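Local coordinates for hexokinase (Schistosoma mansoni, PDB 1BDG), which catalyses the ATP-dependent phosphorylation of glucose and other hexoses to hexose 6-phosphates, the first step of glycolysis, at residues 221-233 with 241-253. Numbering follows the deposited sequence.
Sequences GTNVAYIEDSSKV and EPEVVINTEWGAF. With GLC (alpha-D-glucopyranose), chain B; SO4 (sulfate ion), chain E.
Strands 222-229 and 243-247 form an antiparallel pair in the large subdomain of hexokinase, and the glucose site lies at one end of it. Y226 and I246 are a hydrogen-bonded pair, with I246 N 2.9 Å from Y226 O. E228 and V244 make the next such pair.

At the sugar end N223 is gripped through both ends of its amide. Its CG is anti to the backbone N (chi1 -170°), which carries the amide to residues 247-249, where strand 243-247 ends. There N223 OD1 accepts from E249 N at 2.9 Å. N223 ND2 donates to N247 OD1 at 2.9 Å and to glucose O4 at 3.0 Å. These bonds fix which way the amide faces. The E249 carboxylate takes two sugar hydroxyls: glucose O3 donates to OE1, and O2 to OE2 at 2.7 Å. T248 OG1 donates to V224 O at 2.6 Å.

V224 CB sits over one face of the W250 six-membered ring, 3.9 Å from its centroid, a CH-pi contact. W250 NE1 points in the ring plane to T222 OG1, 3.1 Å away.

Strand 212-218 flanks 222-229 and strand 54-55 flanks 243-247. Helix 357-389 packs on V224 and Y226, while helix 197-206 meets A225, V245 and N247.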
ATOM      1  N   GLY A 221       0.825  -2.989   0.051  1.00 16.97           N
ATOM      2  CA  GLY A 221      -0.069  -2.508  -0.982  1.00 17.03           C
ATOM      3  C   GLY A 221       0.195  -1.046  -1.309  1.00 15.47           C
ATOM      4  O   GLY A 221       0.848  -0.351  -0.543  1.00 14.71           O
ATOM      5  N   THR A 222      -0.275  -0.580  -2.460  1.00 15.06           N
ATOM      6  CA  THR A 222      -0.062   0.800  -2.846  1.00 13.74           C
ATOM      7  C   THR A 222      -1.381   1.543  -2.920  1.00 14.61           C
ATOM      8  O   THR A 222      -2.427   0.966  -3.269  1.00 15.40           O
ATOM      9  CB  THR A 222       0.730   0.921  -4.176  1.00 14.53           C
ATOM     10  OG1 THR A 222       1.049   2.293  -4.418  1.00 18.67           O
ATOM     11  CG2 THR A 222      -0.055   0.386  -5.359  1.00 12.74           C
ATOM     12  N   ASN A 223      -1.339   2.809  -2.518  1.00 12.68           N
ATOM     13  CA  ASN A 223      -2.506   3.681  -2.517  1.00 11.90           C
ATOM     14  C   ASN A 223      -2.054   5.078  -2.103  1.00 13.62           C
ATOM     15  O   ASN A 223      -1.055   5.221  -1.415  1.00 15.24           O
ATOM     16  CB  ASN A 223      -3.566   3.163  -1.548  1.00  8.47           C
ATOM     17  CG  ASN A 223      -4.876   3.883  -1.686  1.00  8.87           C
ATOM     18  OD1 ASN A 223      -5.030   4.729  -2.550  1.00 11.45           O
ATOM     19  ND2 ASN A 223      -5.827   3.557  -0.837  1.00  7.85           N
ATOM     20  N   VAL A 224      -2.772   6.101  -2.552  1.00 14.40           N
ATOM     21  CA  VAL A 224      -2.451   7.478  -2.226  1.00 13.39           C
ATOM     22  C   VAL A 224      -3.741   8.179  -1.810  1.00 16.84           C
ATOM     23  O   VAL A 224      -4.850   7.747  -2.168  1.00 19.48           O
ATOM     24  CB  VAL A 224      -1.882   8.236  -3.439  1.00 13.99           C
ATOM     25  CG1 VAL A 224      -2.991   8.765  -4.316  1.00  9.55           C
ATOM     26  CG2 VAL A 224      -1.016   9.364  -2.983  1.00 13.75           C
ATOM     27  N   ALA A 225      -3.591   9.262  -1.057  1.00 15.87           N
ATOM     28  CA  ALA A 225      -4.706  10.055  -0.594  1.00 14.06           C
ATOM     29  C   ALA A 225      -4.191  11.463  -0.743  1.00 16.26           C
ATOM     30  O   ALA A 225      -2.994  11.692  -0.579  1.00 17.01           O
ATOM     31  CB  ALA A 225      -4.987   9.750   0.845  1.00 14.56           C
ATOM     32  N   TYR A 226      -5.062  12.405  -1.080  1.00 15.54           N
ATOM     33  CA  TYR A 226      -4.634  13.786  -1.259  1.00 16.49           C
ATOM     34  C   TYR A 226      -5.739  14.783  -0.873  1.00 14.73           C
ATOM     35  O   TYR A 226      -6.903  14.404  -0.764  1.00 15.29           O
ATOM     36  CB  TYR A 226      -4.166  13.990  -2.716  1.00 14.34           C
ATOM     37  CG  TYR A 226      -5.281  14.009  -3.728  1.00 15.53           C
ATOM     38  CD1 TYR A 226      -5.843  12.831  -4.194  1.00 16.18           C
ATOM     39  CD2 TYR A 226      -5.823  15.216  -4.172  1.00 16.21           C
ATOM     40  CE1 TYR A 226      -6.937  12.858  -5.075  1.00 18.58           C
ATOM     41  CE2 TYR A 226      -6.902  15.257  -5.044  1.00 15.16           C
ATOM     42  CZ  TYR A 226      -7.460  14.081  -5.491  1.00 17.45           C
ATOM     43  OH  TYR A 226      -8.551  14.120  -6.331  1.00 17.13           O
ATOM     44  N   ILE A 227      -5.386  16.042  -0.623  1.00 16.58           N
ATOM     45  CA  ILE A 227      -6.416  17.027  -0.280  1.00 17.48           C
ATOM     46  C   ILE A 227      -7.059  17.536  -1.568  1.00 17.06           C
ATOM     47  O   ILE A 227      -6.355  17.922  -2.497  1.00 15.70           O
ATOM     48  CB  ILE A 227      -5.881  18.220   0.545  1.00 14.80           C
ATOM     49  CG1 ILE A 227      -5.056  17.732   1.741  1.00 14.37           C
ATOM     50  CG2 ILE A 227      -7.065  18.988   1.131  1.00 14.65           C
ATOM     51  CD1 ILE A 227      -4.382  18.843   2.536  1.00  9.97           C
ATOM     52  N   GLU A 228      -8.390  17.533  -1.611  1.00 16.68           N
ATOM     53  CA  GLU A 228      -9.142  17.958  -2.791  1.00 17.35           C
ATOM     54  C   GLU A 228     -10.186  19.032  -2.508  1.00 17.18           C
ATOM     55  O   GLU A 228     -10.544  19.300  -1.373  1.00 20.28           O
ATOM     56  CB  GLU A 228      -9.827  16.733  -3.426  1.00 16.98           C
ATOM     57  CG  GLU A 228     -10.887  17.008  -4.508  1.00 16.43           C
ATOM     58  CD  GLU A 228     -10.303  17.413  -5.837  1.00 18.59           C
ATOM     59  OE1 GLU A 228      -9.697  16.539  -6.478  1.00 19.93           O
ATOM     60  OE2 GLU A 228     -10.449  18.588  -6.248  1.00 17.88           O
ATOM     61  N   ASP A 229     -10.636  19.658  -3.583  1.00 18.94           N
ATOM     62  CA  ASP A 229     -11.647  20.703  -3.605  1.00 17.17           C
ATOM     63  C   ASP A 229     -12.999  19.986  -3.392  1.00 17.85           C
ATOM     64  O   ASP A 229     -13.474  19.250  -4.253  1.00 18.80           O
ATOM     65  CB  ASP A 229     -11.566  21.321  -5.008  1.00 16.51           C
ATOM     66  CG  ASP A 229     -12.322  22.613  -5.153  1.00 17.85           C
ATOM     67  OD1 ASP A 229     -13.556  22.625  -4.999  1.00 18.08           O
ATOM     68  OD2 ASP A 229     -11.675  23.615  -5.508  1.00 20.27           O
ATOM     69  N   SER A 230     -13.644  20.210  -2.263  1.00 20.33           N
ATOM     70  CA  SER A 230     -14.919  19.549  -2.004  1.00 20.68           C
ATOM     71  C   SER A 230     -16.064  20.041  -2.883  1.00 20.68           C
ATOM     72  O   SER A 230     -17.233  19.821  -2.550  1.00 22.64           O
ATOM     73  CB  SER A 230     -15.312  19.690  -0.535  1.00 19.83           C
ATOM     74  OG  SER A 230     -15.569  21.049  -0.239  1.00 20.30           O
ATOM     75  N   SER A 231     -15.752  20.797  -3.935  1.00 19.15           N
ATOM     76  CA  SER A 231     -16.789  21.274  -4.860  1.00 16.68           C
ATOM     77  C   SER A 231     -16.843  20.290  -6.008  1.00 15.33           C
ATOM     78  O   SER A 231     -17.833  20.217  -6.739  1.00 11.82           O
ATOM     79  CB  SER A 231     -16.470  22.656  -5.377  1.00 13.49           C
ATOM     80  N   LYS A 232     -15.762  19.519  -6.125  1.00 15.14           N
ATOM     81  CA  LYS A 232     -15.602  18.507  -7.153  1.00 14.97           C
ATOM     82  C   LYS A 232     -16.010  17.125  -6.673  1.00 15.75           C
ATOM     83  O   LYS A 232     -16.371  16.286  -7.477  1.00 17.60           O
ATOM     84  CB  LYS A 232     -14.152  18.460  -7.614  1.00 14.39           C
ATOM     85  CG  LYS A 232     -13.616  19.783  -8.096  1.00 15.81           C
ATOM     86  CD  LYS A 232     -12.190  19.641  -8.586  1.00 18.20           C
ATOM     87  CE  LYS A 232     -11.719  20.909  -9.278  1.00 18.72           C
ATOM     88  NZ  LYS A 232     -10.315  20.794  -9.736  1.00 19.16           N
ATOM     89  N   VAL A 233     -15.933  16.869  -5.368  1.00 15.67           N
ATOM     90  CA  VAL A 233     -16.307  15.552  -4.866  1.00 15.72           C
ATOM     91  C   VAL A 233     -17.821  15.452  -4.827  1.00 16.83           C
ATOM     92  O   VAL A 233     -18.419  15.503  -3.762  1.00 17.61           O
ATOM     93  CB  VAL A 233     -15.747  15.285  -3.472  1.00 12.86           C
ATOM     94  CG1 VAL A 233     -16.016  13.845  -3.095  1.00 15.16           C
ATOM     95  CG2 VAL A 233     -14.259  15.568  -3.434  1.00 12.21           C
ATOM     96  N   GLU A 241     -17.306  22.980   3.973  1.00 19.77           N
ATOM     97  CA  GLU A 241     -15.869  23.220   4.089  1.00 19.44           C
ATOM     98  C   GLU A 241     -15.262  23.110   2.701  1.00 19.69           C
ATOM     99  O   GLU A 241     -15.638  22.251   1.918  1.00 20.51           O
ATOM    100  CB  GLU A 241     -15.207  22.241   5.048  1.00 18.98           C
ATOM    101  CG  GLU A 241     -16.029  21.044   5.345  1.00 21.51           C
ATOM    102  CD  GLU A 241     -17.062  21.311   6.392  1.00 20.26           C
ATOM    103  OE1 GLU A 241     -18.174  21.721   6.029  1.00 20.30           O
ATOM    104  OE2 GLU A 241     -16.752  21.101   7.583  1.00 22.21           O
ATOM    105  N   PRO A 242     -14.230  23.904   2.423  1.00 18.86           N
ATOM    106  CA  PRO A 242     -13.610  23.882   1.113  1.00 18.33           C
ATOM    107  C   PRO A 242     -13.018  22.586   0.633  1.00 20.19           C
ATOM    108  O   PRO A 242     -13.097  22.295  -0.569  1.00 21.40           O
ATOM    109  CB  PRO A 242     -12.546  24.959   1.242  1.00 20.32           C
ATOM    110  CG  PRO A 242     -12.116  24.806   2.652  1.00 19.73           C
ATOM    111  CD  PRO A 242     -13.427  24.699   3.361  1.00 19.97           C
ATOM    112  N   GLU A 243     -12.430  21.806   1.544  1.00 20.38           N
ATOM    113  CA  GLU A 243     -11.752  20.560   1.152  1.00 16.38           C
ATOM    114  C   GLU A 243     -12.075  19.274   1.916  1.00 16.32           C
ATOM    115  O   GLU A 243     -12.706  19.285   2.988  1.00 13.91           O
ATOM    116  CB  GLU A 243     -10.238  20.781   1.213  1.00 15.68           C
ATOM    117  CG  GLU A 243      -9.761  22.097   0.625  1.00 14.50           C
ATOM    118  CD  GLU A 243      -8.265  22.258   0.707  1.00 16.29           C
ATOM    119  OE1 GLU A 243      -7.734  22.231   1.832  1.00 14.22           O
ATOM    120  OE2 GLU A 243      -7.626  22.413  -0.355  1.00 15.77           O
ATOM    121  N   VAL A 244     -11.581  18.172   1.354  1.00 14.18           N
ATOM    122  CA  VAL A 244     -11.742  16.824   1.904  1.00 12.94           C
ATOM    123  C   VAL A 244     -10.597  15.926   1.423  1.00 12.90           C
ATOM    124  O   VAL A 244     -10.132  16.038   0.286  1.00 10.64           O
ATOM    125  CB  VAL A 244     -13.076  16.172   1.477  1.00 13.30           C
ATOM    126  CG1 VAL A 244     -13.044  15.810  -0.011  1.00 14.62           C
ATOM    127  CG2 VAL A 244     -13.366  14.948   2.334  1.00 12.19           C
ATOM    128  N   VAL A 245     -10.110  15.076   2.311  1.00 11.51           N
ATOM    129  CA  VAL A 245      -9.040  14.182   1.942  1.00 11.74           C
ATOM    130  C   VAL A 245      -9.699  13.066   1.167  1.00 12.87           C
ATOM    131  O   VAL A 245     -10.650  12.464   1.649  1.00 15.54           O
ATOM    132  CB  VAL A 245      -8.282  13.637   3.190  1.00 10.42           C
ATOM    133  CG1 VAL A 245      -7.206  12.649   2.772  1.00 10.09           C
ATOM    134  CG2 VAL A 245      -7.634  14.785   3.949  1.00  9.09           C
ATOM    135  N   ILE A 246      -9.261  12.860  -0.068  1.00 13.42           N
ATOM    136  CA  ILE A 246      -9.809  11.807  -0.910  1.00 14.60           C
ATOM    137  C   ILE A 246      -8.958  10.550  -0.844  1.00 14.82           C
ATOM    138  O   ILE A 246      -7.737  10.629  -0.910  1.00 15.06           O
ATOM    139  CB  ILE A 246      -9.890  12.256  -2.392  1.00 16.53           C
ATOM    140  CG1 ILE A 246     -11.027  13.263  -2.589  1.00 17.98           C
ATOM    141  CG2 ILE A 246     -10.130  11.058  -3.301  1.00 18.55           C
ATOM    142  CD1 ILE A 246     -12.394  12.643  -2.632  1.00 18.83           C
ATOM    143  N   ASN A 247      -9.603   9.401  -0.684  1.00 14.28           N
ATOM    144  CA  ASN A 247      -8.908   8.120  -0.667  1.00 14.56           C
ATOM    145  C   ASN A 247      -9.097   7.584  -2.091  1.00 18.18           C
ATOM    146  O   ASN A 247     -10.157   7.051  -2.452  1.00 18.07           O
ATOM    147  CB  ASN A 247      -9.531   7.183   0.363  1.00 12.58           C
ATOM    148  CG  ASN A 247      -8.930   5.791   0.334  1.00 11.27           C
ATOM    149  OD1 ASN A 247      -7.889   5.551  -0.267  1.00 11.77           O
ATOM    150  ND2 ASN A 247      -9.588   4.867   0.996  1.00 10.29           N
ATOM    151  N   THR A 248      -8.069   7.777  -2.909  1.00 19.59           N
ATOM    152  CA  THR A 248      -8.092   7.385  -4.309  1.00 19.46           C
ATOM    153  C   THR A 248      -8.376   5.918  -4.492  1.00 19.23           C
ATOM    154  O   THR A 248      -9.256   5.553  -5.258  1.00 19.40           O
ATOM    155  CB  THR A 248      -6.767   7.740  -4.993  1.00 17.78           C
ATOM    156  OG1 THR A 248      -5.722   6.924  -4.453  1.00 19.73           O
ATOM    157  CG2 THR A 248      -6.438   9.203  -4.749  1.00 16.09           C
ATOM    158  N   GLU A 249      -7.624   5.088  -3.780  1.00 20.73           N
ATOM    159  CA  GLU A 249      -7.774   3.641  -3.852  1.00 19.66           C
ATOM    160  C   GLU A 249      -7.436   3.247  -5.303  1.00 18.99           C
ATOM    161  O   GLU A 249      -8.197   2.554  -5.989  1.00 18.03           O
ATOM    162  CB  GLU A 249      -9.194   3.255  -3.436  1.00 20.35           C
ATOM    163  CG  GLU A 249      -9.362   1.828  -2.928  1.00 23.72           C
ATOM    164  CD  GLU A 249      -8.512   1.486  -1.705  1.00 22.46           C
ATOM    165  OE1 GLU A 249      -8.744   2.046  -0.614  1.00 20.79           O
ATOM    166  OE2 GLU A 249      -7.631   0.616  -1.836  1.00 23.60           O
ATOM    167  N   TRP A 250      -6.253   3.706  -5.729  1.00 18.04           N
ATOM    168  CA  TRP A 250      -5.714   3.498  -7.069  1.00 17.21           C
ATOM    169  C   TRP A 250      -5.194   2.101  -7.362  1.00 20.76           C
ATOM    170  O   TRP A 250      -4.791   1.801  -8.492  1.00 20.62           O
ATOM    171  CB  TRP A 250      -4.621   4.540  -7.376  1.00 16.19           C
ATOM    172  CG  TRP A 250      -3.263   4.357  -6.684  1.00 13.80           C
ATOM    173  CD1 TRP A 250      -2.807   3.247  -6.028  1.00 12.53           C
ATOM    174  CD2 TRP A 250      -2.189   5.308  -6.643  1.00 11.43           C
ATOM    175  NE1 TRP A 250      -1.526   3.446  -5.591  1.00 11.48           N
ATOM    176  CE2 TRP A 250      -1.119   4.700  -5.952  1.00 12.84           C
ATOM    177  CE3 TRP A 250      -2.028   6.609  -7.131  1.00 10.82           C
ATOM    178  CZ2 TRP A 250       0.108   5.351  -5.736  1.00 10.98           C
ATOM    179  CZ3 TRP A 250      -0.808   7.257  -6.918  1.00 10.24           C
ATOM    180  CH2 TRP A 250       0.242   6.626  -6.227  1.00 10.51           C
ATOM    181  N   GLY A 251      -5.124   1.260  -6.338  1.00 19.72           N
ATOM    182  CA  GLY A 251      -4.671  -0.095  -6.568  1.00 19.26           C
ATOM    183  C   GLY A 251      -5.601  -0.718  -7.594  1.00 18.37           C
ATOM    184  O   GLY A 251      -5.206  -1.582  -8.378  1.00 19.71           O
ATOM    185  N   ALA A 252      -6.843  -0.254  -7.607  1.00 17.58           N
ATOM    186  CA  ALA A 252      -7.829  -0.765  -8.541  1.00 16.50           C
ATOM    187  C   ALA A 252      -7.667  -0.291  -9.981  1.00 14.90           C
ATOM    188  O   ALA A 252      -8.428  -0.720 -10.835  1.00 15.71           O
ATOM    189  CB  ALA A 252      -9.226  -0.464  -8.044  1.00 15.70           C
ATOM    190  N   PHE A 253      -6.700   0.573 -10.274  1.00 14.73           N
ATOM    191  CA  PHE A 253      -6.531   1.036 -11.653  1.00 14.27           C
ATOM    192  C   PHE A 253      -6.274  -0.176 -12.536  1.00 13.78           C
ATOM    193  O   PHE A 253      -5.716  -1.163 -12.096  1.00 12.16           O
ATOM    194  CB  PHE A 253      -5.391   2.060 -11.787  1.00 14.00           C
ATOM    195  CG  PHE A 253      -5.330   2.750 -13.142  1.00 14.92           C
ATOM    196  CD1 PHE A 253      -6.478   3.295 -13.724  1.00 14.05           C
ATOM    197  CD2 PHE A 253      -4.113   2.891 -13.815  1.00 17.50           C
ATOM    198  CE1 PHE A 253      -6.425   3.976 -14.952  1.00 15.47           C
ATOM    199  CE2 PHE A 253      -4.042   3.575 -15.063  1.00 18.73           C
ATOM    200  CZ  PHE A 253      -5.208   4.121 -15.624  1.00 16.94           C
TER
HETATM  201  C1  GLC B 501      -4.472  -1.810  -0.405  1.00 16.07           C
HETATM  202  C2  GLC B 501      -5.791  -1.341   0.209  1.00 14.99           C
HETATM  203  C3  GLC B 501      -5.764   0.158   0.395  1.00 14.22           C
HETATM  204  C4  GLC B 501      -4.556   0.546   1.230  1.00 13.69           C
HETATM  205  C5  GLC B 501      -3.299   0.040   0.557  1.00 10.91           C
HETATM  206  C6  GLC B 501      -2.053   0.336   1.370  1.00 12.85           C
HETATM  207  O1  GLC B 501      -4.303  -1.153  -1.617  1.00 18.87           O
HETATM  208  O2  GLC B 501      -6.887  -1.681  -0.639  1.00 13.02           O
HETATM  209  O3  GLC B 501      -6.948   0.595   1.047  1.00 14.67           O
HETATM  210  O4  GLC B 501      -4.502   1.945   1.375  1.00 13.59           O
HETATM  211  O5  GLC B 501      -3.380  -1.380   0.417  1.00 12.68           O
HETATM  212  O6  GLC B 501      -1.824  -0.660   2.344  1.00 11.31           O
HETATM  213  S   SO4 E 504     -11.003  17.690 -12.565  1.00 38.87           S
HETATM  214  O1  SO4 E 504     -10.174  17.039 -13.547  1.00 40.23           O
HETATM  215  O2  SO4 E 504     -10.223  17.956 -11.391  1.00 37.97           O
HETATM  216  O3  SO4 E 504     -11.494  18.929 -13.113  1.00 37.13           O
HETATM  217  O4  SO4 E 504     -12.108  16.838 -12.211  1.00 36.46           O